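Local coordinates for protein amide synthase (Vibrio cholerae, PDB 1L5A) that probably forms amide bonds as a free-standing condensation enzyme of nonribosomal peptide synthesis in the vibriobactin pathway, at residues V23-R28 with T349-L354; D75-L80 with V110-H115. All coordinates share one frame; numbering follows the deposited sequence.

Interaction 1 of 2, residues V23-R28 with T349-L354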
loop_
_atom_site.group_PDB
_atom_site.type_symbol
_atom_site.label_atom_id
_atom_site.label_comp_id
_atom_site.label_asym_id
_atom_site.label_seq_id
_atom_site.Cartn_x
_atom_site.Cartn_y
_atom_site.Cartn_z
ATOM N N VAL A 23 13.000 7.371 31.179
ATOM C CA VAL A 23 11.612 7.803 31.068
ATOM C C VAL A 23 10.893 7.269 32.305
ATOM O O VAL A 23 10.788 6.053 32.512
ATOM C CB VAL A 23 10.916 7.228 29.813
ATOM C CG1 VAL A 23 9.609 7.965 29.567
ATOM C CG2 VAL A 23 11.815 7.343 28.613
ATOM N N ALA A 24 10.415 8.170 33.143
ATOM C CA ALA A 24 9.709 7.744 34.340
ATOM C C ALA A 24 8.445 8.557 34.566
ATOM O O ALA A 24 8.439 9.789 34.427
ATOM C CB ALA A 24 10.631 7.834 35.578
ATOM N N HIS A 25 7.365 7.852 34.883
ATOM C CA HIS A 25 6.088 8.488 35.170
ATOM C C HIS A 25 5.574 7.987 36.515
ATOM O O HIS A 25 5.898 6.890 36.951
ATOM C CB HIS A 25 5.045 8.154 34.104
ATOM C CG HIS A 25 5.242 8.858 32.798
ATOM N ND1 HIS A 25 4.187 9.206 31.981
ATOM C CD2 HIS A 25 6.365 9.254 32.153
ATOM C CE1 HIS A 25 4.651 9.787 30.890
ATOM N NE2 HIS A 25 5.970 9.828 30.968
ATOM N N SER A 26 4.785 8.803 37.187
ATOM C CA SER A 26 4.200 8.372 38.432
ATOM C C SER A 26 2.722 8.630 38.266
ATOM O O SER A 26 2.310 9.653 37.701
ATOM C CB SER A 26 4.753 9.152 39.624
ATOM O OG SER A 26 4.299 10.483 39.622
ATOM N N LEU A 27 1.925 7.673 38.720
ATOM C CA LEU A 27 0.481 7.794 38.644
ATOM C C LEU A 27 -0.022 7.823 40.074
ATOM O O LEU A 27 0.367 6.994 40.908
ATOM C CB LEU A 27 -0.109 6.603 37.887
ATOM C CG LEU A 27 0.285 6.470 36.409
ATOM C CD1 LEU A 27 -0.424 5.268 35.797
ATOM C CD2 LEU A 27 -0.079 7.750 35.657
ATOM N N ARG A 28 -0.851 8.804 40.385
ATOM C CA ARG A 28 -1.381 8.886 41.730
ATOM C C ARG A 28 -2.871 8.740 41.586
ATOM O O ARG A 28 -3.541 9.549 40.928
ATOM C CB ARG A 28 -1.034 10.216 42.404
ATOM C CG ARG A 28 -1.112 10.143 43.937
ATOM C CD ARG A 28 -0.623 11.425 44.604
ATOM N NE ARG A 28 -1.558 12.536 44.434
ATOM C CZ ARG A 28 -2.581 12.773 45.244
ATOM N NH1 ARG A 28 -2.797 11.978 46.288
ATOM N NH2 ARG A 28 -3.394 13.797 45.004
ATOM N N THR A 349 -6.891 10.737 38.549
ATOM C CA THR A 349 -5.529 10.354 38.227
ATOM C C THR A 349 -4.647 11.590 38.065
ATOM O O THR A 349 -4.936 12.496 37.284
ATOM C CB THR A 349 -5.506 9.519 36.926
ATOM O OG1 THR A 349 -6.172 8.273 37.162
ATOM C CG2 THR A 349 -4.073 9.257 36.453
ATOM N N GLU A 350 -3.573 11.633 38.828
ATOM C CA GLU A 350 -2.634 12.736 38.735
ATOM C C GLU A 350 -1.365 12.100 38.161
ATOM O O GLU A 350 -0.724 11.252 38.795
ATOM C CB GLU A 350 -2.394 13.340 40.129
ATOM C CG GLU A 350 -1.235 14.337 40.226
ATOM C CD GLU A 350 -0.976 14.794 41.667
ATOM O OE1 GLU A 350 -1.822 15.541 42.215
ATOM O OE2 GLU A 350 0.063 14.396 42.252
ATOM N N LEU A 351 -1.025 12.482 36.937
ATOM C CA LEU A 351 0.156 11.938 36.279
ATOM C C LEU A 351 1.326 12.888 36.460
ATOM O O LEU A 351 1.162 14.106 36.394
ATOM C CB LEU A 351 -0.143 11.748 34.794
ATOM C CG LEU A 351 0.829 10.953 33.922
ATOM C CD1 LEU A 351 0.105 10.530 32.633
ATOM C CD2 LEU A 351 2.073 11.776 33.637
ATOM N N LYS A 352 2.512 12.352 36.707
ATOM C CA LYS A 352 3.660 13.232 36.868
ATOM C C LYS A 352 4.881 12.674 36.138
ATOM O O LYS A 352 5.308 11.534 36.379
ATOM C CB LYS A 352 3.963 13.449 38.358
ATOM C CG LYS A 352 4.835 14.688 38.653
ATOM C CD LYS A 352 5.291 14.757 40.145
ATOM C CE LYS A 352 6.279 15.908 40.429
ATOM N NZ LYS A 352 7.167 15.575 41.579
ATOM N N VAL A 353 5.411 13.474 35.215
ATOM C CA VAL A 353 6.595 13.108 34.440
ATOM C C VAL A 353 7.804 13.340 35.347
ATOM O O VAL A 353 8.100 14.474 35.693
ATOM C CB VAL A 353 6.715 13.991 33.170
ATOM C CG1 VAL A 353 7.985 13.656 32.424
ATOM C CG2 VAL A 353 5.496 13.788 32.265
ATOM N N LEU A 354 8.483 12.265 35.741
ATOM C CA LEU A 354 9.627 12.349 36.644
ATOM C C LEU A 354 10.947 12.385 35.918
ATOM O O LEU A 354 11.961 12.814 36.484
ATOM C CB LEU A 354 9.642 11.159 37.599
ATOM C CG LEU A 354 8.444 11.046 38.526
ATOM C CD1 LEU A 354 8.566 9.776 39.358
ATOM C CD2 LEU A 354 8.383 12.275 39.412
HETATM O O HOH W 1 1.854 11.005 40.298
#
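Arg28 and Glu350 form an antiparallel hydrogen-bonded pair, their backbones joined by Arg28 N to Glu350 O and Glu350 N to Arg28 O. Followed outward, the arginine begins with CB 4.1 Å from Glu350 CB. Its CG stands anti to the backbone N; a bend at chi3 (72°) then sets NE, with CD 3.9 Å from Glu350 OE2. Arg28 NE gives Glu350 OE2 a weak hydrogen bond of 3.3 Å, part of a salt bridge, with the carboxylate turned 56° from the guanidinium plane. At the tip NH2 lies 3.6 Å from Glu350 OE1, while NH1 bridges to Glu117. On the same face, Ser26 OG is 2.6 Å from a water that donates to Glu350 O. The other face is more apolar: Leu27 CD2 packs 3.8 Å from Leu351 CG, side by side, and Val353 CG2 rests over one face of the His25 ring, toward its rim. Within this chain strand 348-356 is the outermost strand of the sheet, with strand 22-30 between it and strand 117-125. Helix 131-150 packs on the His25 and Leu27 side, where Glu138 binds His25 ND1; helix 82-94 covers Ala24, Ser26 and Leu354 through Leu94, Trp87 and Ile90.

Interaction 2 of 2, residues D75-L80 with V110-H115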
loop_
_atom_site.group_PDB
_atom_site.type_symbol
_atom_site.label_atom_id
_atom_site.label_comp_id
_atom_site.label_asym_id
_atom_site.label_seq_id
_atom_site.Cartn_x
_atom_site.Cartn_y
_atom_site.Cartn_z
ATOM N N ASP A 75 2.365 -2.171 50.766
ATOM C CA ASP A 75 1.202 -1.609 51.450
ATOM C C ASP A 75 1.844 -0.729 52.527
ATOM O O ASP A 75 2.503 -1.235 53.444
ATOM C CB ASP A 75 0.377 -2.710 52.124
ATOM C CG ASP A 75 -0.941 -2.203 52.644
ATOM O OD1 ASP A 75 -0.974 -1.054 53.117
ATOM O OD2 ASP A 75 -1.947 -2.948 52.585
ATOM N N LEU A 76 1.673 0.582 52.412
ATOM C CA LEU A 76 2.275 1.486 53.368
ATOM C C LEU A 76 1.242 2.155 54.222
ATOM O O LEU A 76 1.596 2.962 55.083
ATOM C CB LEU A 76 3.075 2.559 52.644
ATOM C CG LEU A 76 4.283 2.092 51.851
ATOM C CD1 LEU A 76 4.954 3.296 51.202
ATOM C CD2 LEU A 76 5.251 1.405 52.773
ATOM N N SER A 77 -0.029 1.827 53.988
ATOM C CA SER A 77 -1.137 2.419 54.744
ATOM C C SER A 77 -0.962 2.311 56.257
ATOM O O SER A 77 -1.644 2.995 57.023
ATOM C CB SER A 77 -2.479 1.800 54.314
ATOM O OG SER A 77 -2.482 0.384 54.418
ATOM N N ILE A 78 -0.020 1.471 56.674
ATOM C CA ILE A 78 0.278 1.264 58.083
ATOM C C ILE A 78 1.107 2.395 58.679
ATOM O O ILE A 78 0.895 2.786 59.819
ATOM C CB ILE A 78 1.067 -0.031 58.284
ATOM C CG1 ILE A 78 0.945 -0.915 57.031
ATOM C CG2 ILE A 78 0.558 -0.748 59.534
ATOM C CD1 ILE A 78 1.786 -2.186 57.078
ATOM N N HIS A 79 2.058 2.908 57.901
ATOM C CA HIS A 79 2.949 3.979 58.350
ATOM C C HIS A 79 2.345 5.364 58.190
ATOM O O HIS A 79 1.491 5.587 57.329
ATOM C CB HIS A 79 4.265 3.901 57.584
ATOM C CG HIS A 79 4.743 2.501 57.373
ATOM N ND1 HIS A 79 5.037 1.652 58.417
ATOM C CD2 HIS A 79 4.925 1.782 56.241
ATOM C CE1 HIS A 79 5.379 0.468 57.938
ATOM N NE2 HIS A 79 5.319 0.519 56.620
ATOM N N LEU A 80 2.792 6.292 59.035
ATOM C CA LEU A 80 2.308 7.672 59.001
ATOM C C LEU A 80 3.113 8.460 57.970
ATOM O O LEU A 80 2.635 9.456 57.422
ATOM C CB LEU A 80 2.439 8.312 60.386
ATOM N N VAL A 110 4.532 -0.217 43.098
ATOM C CA VAL A 110 3.172 0.191 43.436
ATOM C C VAL A 110 3.071 0.426 44.934
ATOM O O VAL A 110 3.589 -0.355 45.721
ATOM C CB VAL A 110 2.125 -0.886 43.072
ATOM C CG1 VAL A 110 0.728 -0.347 43.346
ATOM C CG2 VAL A 110 2.249 -1.280 41.615
ATOM N N TYR A 111 2.377 1.485 45.331
ATOM C CA TYR A 111 2.227 1.782 46.749
ATOM C C TYR A 111 0.812 2.072 47.176
ATOM O O TYR A 111 0.148 2.936 46.615
ATOM C CB TYR A 111 3.063 3.001 47.168
ATOM C CG TYR A 111 4.516 2.895 46.849
ATOM C CD1 TYR A 111 5.032 3.446 45.671
ATOM C CD2 TYR A 111 5.381 2.216 47.697
ATOM C CE1 TYR A 111 6.381 3.310 45.343
ATOM C CE2 TYR A 111 6.729 2.076 47.379
ATOM C CZ TYR A 111 7.218 2.622 46.197
ATOM O OH TYR A 111 8.529 2.416 45.842
ATOM N N ARG A 112 0.357 1.354 48.187
ATOM C CA ARG A 112 -0.957 1.614 48.737
ATOM C C ARG A 112 -0.608 2.566 49.888
ATOM O O ARG A 112 -0.019 2.162 50.891
ATOM C CB ARG A 112 -1.600 0.318 49.258
ATOM C CG ARG A 112 -2.982 0.505 49.891
ATOM C CD ARG A 112 -3.641 -0.836 50.212
ATOM N NE ARG A 112 -4.633 -0.723 51.280
ATOM C CZ ARG A 112 -5.949 -0.665 51.102
ATOM N NH1 ARG A 112 -6.482 -0.717 49.885
ATOM N NH2 ARG A 112 -6.742 -0.535 52.158
ATOM N N LEU A 113 -0.932 3.840 49.717
ATOM C CA LEU A 113 -0.636 4.836 50.736
ATOM C C LEU A 113 -1.725 4.821 51.799
ATOM O O LEU A 113 -1.448 4.914 52.993
ATOM C CB LEU A 113 -0.552 6.215 50.092
ATOM C CG LEU A 113 0.505 6.313 48.983
ATOM C CD1 LEU A 113 0.369 7.633 48.237
ATOM C CD2 LEU A 113 1.884 6.172 49.603
ATOM N N SER A 114 -2.967 4.718 51.345
ATOM C CA SER A 114 -4.121 4.659 52.219
ATOM C C SER A 114 -5.149 3.837 51.434
ATOM O O SER A 114 -4.870 3.418 50.317
ATOM C CB SER A 114 -4.636 6.068 52.494
ATOM O OG SER A 114 -5.653 6.452 51.585
ATOM N N HIS A 115 -6.328 3.591 51.985
ATOM C CA HIS A 115 -7.297 2.800 51.236
ATOM C C HIS A 115 -7.814 3.552 50.002
ATOM O O HIS A 115 -8.332 2.944 49.077
ATOM C CB HIS A 115 -8.471 2.384 52.134
ATOM C CG HIS A 115 -9.372 3.518 52.521
ATOM N ND1 HIS A 115 -8.951 4.578 53.294
ATOM C CD2 HIS A 115 -10.682 3.750 52.251
ATOM C CE1 HIS A 115 -9.958 5.412 53.487
ATOM N NE2 HIS A 115 -11.020 4.932 52.865
#
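Leu76 N donates to Arg112 O at 2.8 Å, and this bond ties the end of strand 72-75 to strand 107-114. Just before it, Asp75 and Arg112 form a parallel bridge, and their side chains run alongside each other in the same direction. The arginine is extended from CG to NE, passing CD within 3.6 Å of Asp75 OD2; the salt bridge from Arg112 NE to Asp75 OD2 is long, at 3.7 Å, and the two charged planes are turned 65° apart. Leu76 leans the other way, its CD1 3.7 Å from Tyr111 CD2. Further along, Ser77 CA makes a CA-H...O contact of 3.1 Å with Leu113 O.

The second shell explains how these groups are placed. Asp75 has CG anti to its backbone N (chi1 -171°), which puts CG alongside the Arg112 chain. Asp75 OD1 accepts from Ser77 N at 3.2 Å, an Asx turn. Arg112 NH1 bonds Thr35 OG1, and Tyr111 OH bonds Gln109, while Ala86 of helix 82-94 touches both Leu76 and Tyr111. A type I turn, Leu76 to His79, then leads toward that helix, and a classic bulge at Leu113 and Ser114 faces Glu117. Strand 72-75, helix 82-94 and strand 107-114 together make a beta-alpha-beta crossover between adjacent parallel strands.

In the fold
Interactions 1 and 2 lie near opposite borders of one mixed five-strand sheet, in the order 72-75, 107-114, 117-125, 22-30, 348-356, with their centres about 18 Å apart. Both are partly buried; interaction 1 lies nearer the centre of the chain and covers more surface, 574 against 303 Å². It joins segments 321 residues apart through repeated antiparallel backbone bonds, whereas interaction 2, nested within that loop, is held at the backbone where a parallel pair runs out into a turn. Each has an arginine-carboxylate pair, with a weak hydrogen bond in 23-28 with 349-354 and a long salt bridge in 75-80 with 110-115. Helix 82-94 packs against both, and Glu117, which the bulge faces, also bridges to Arg28.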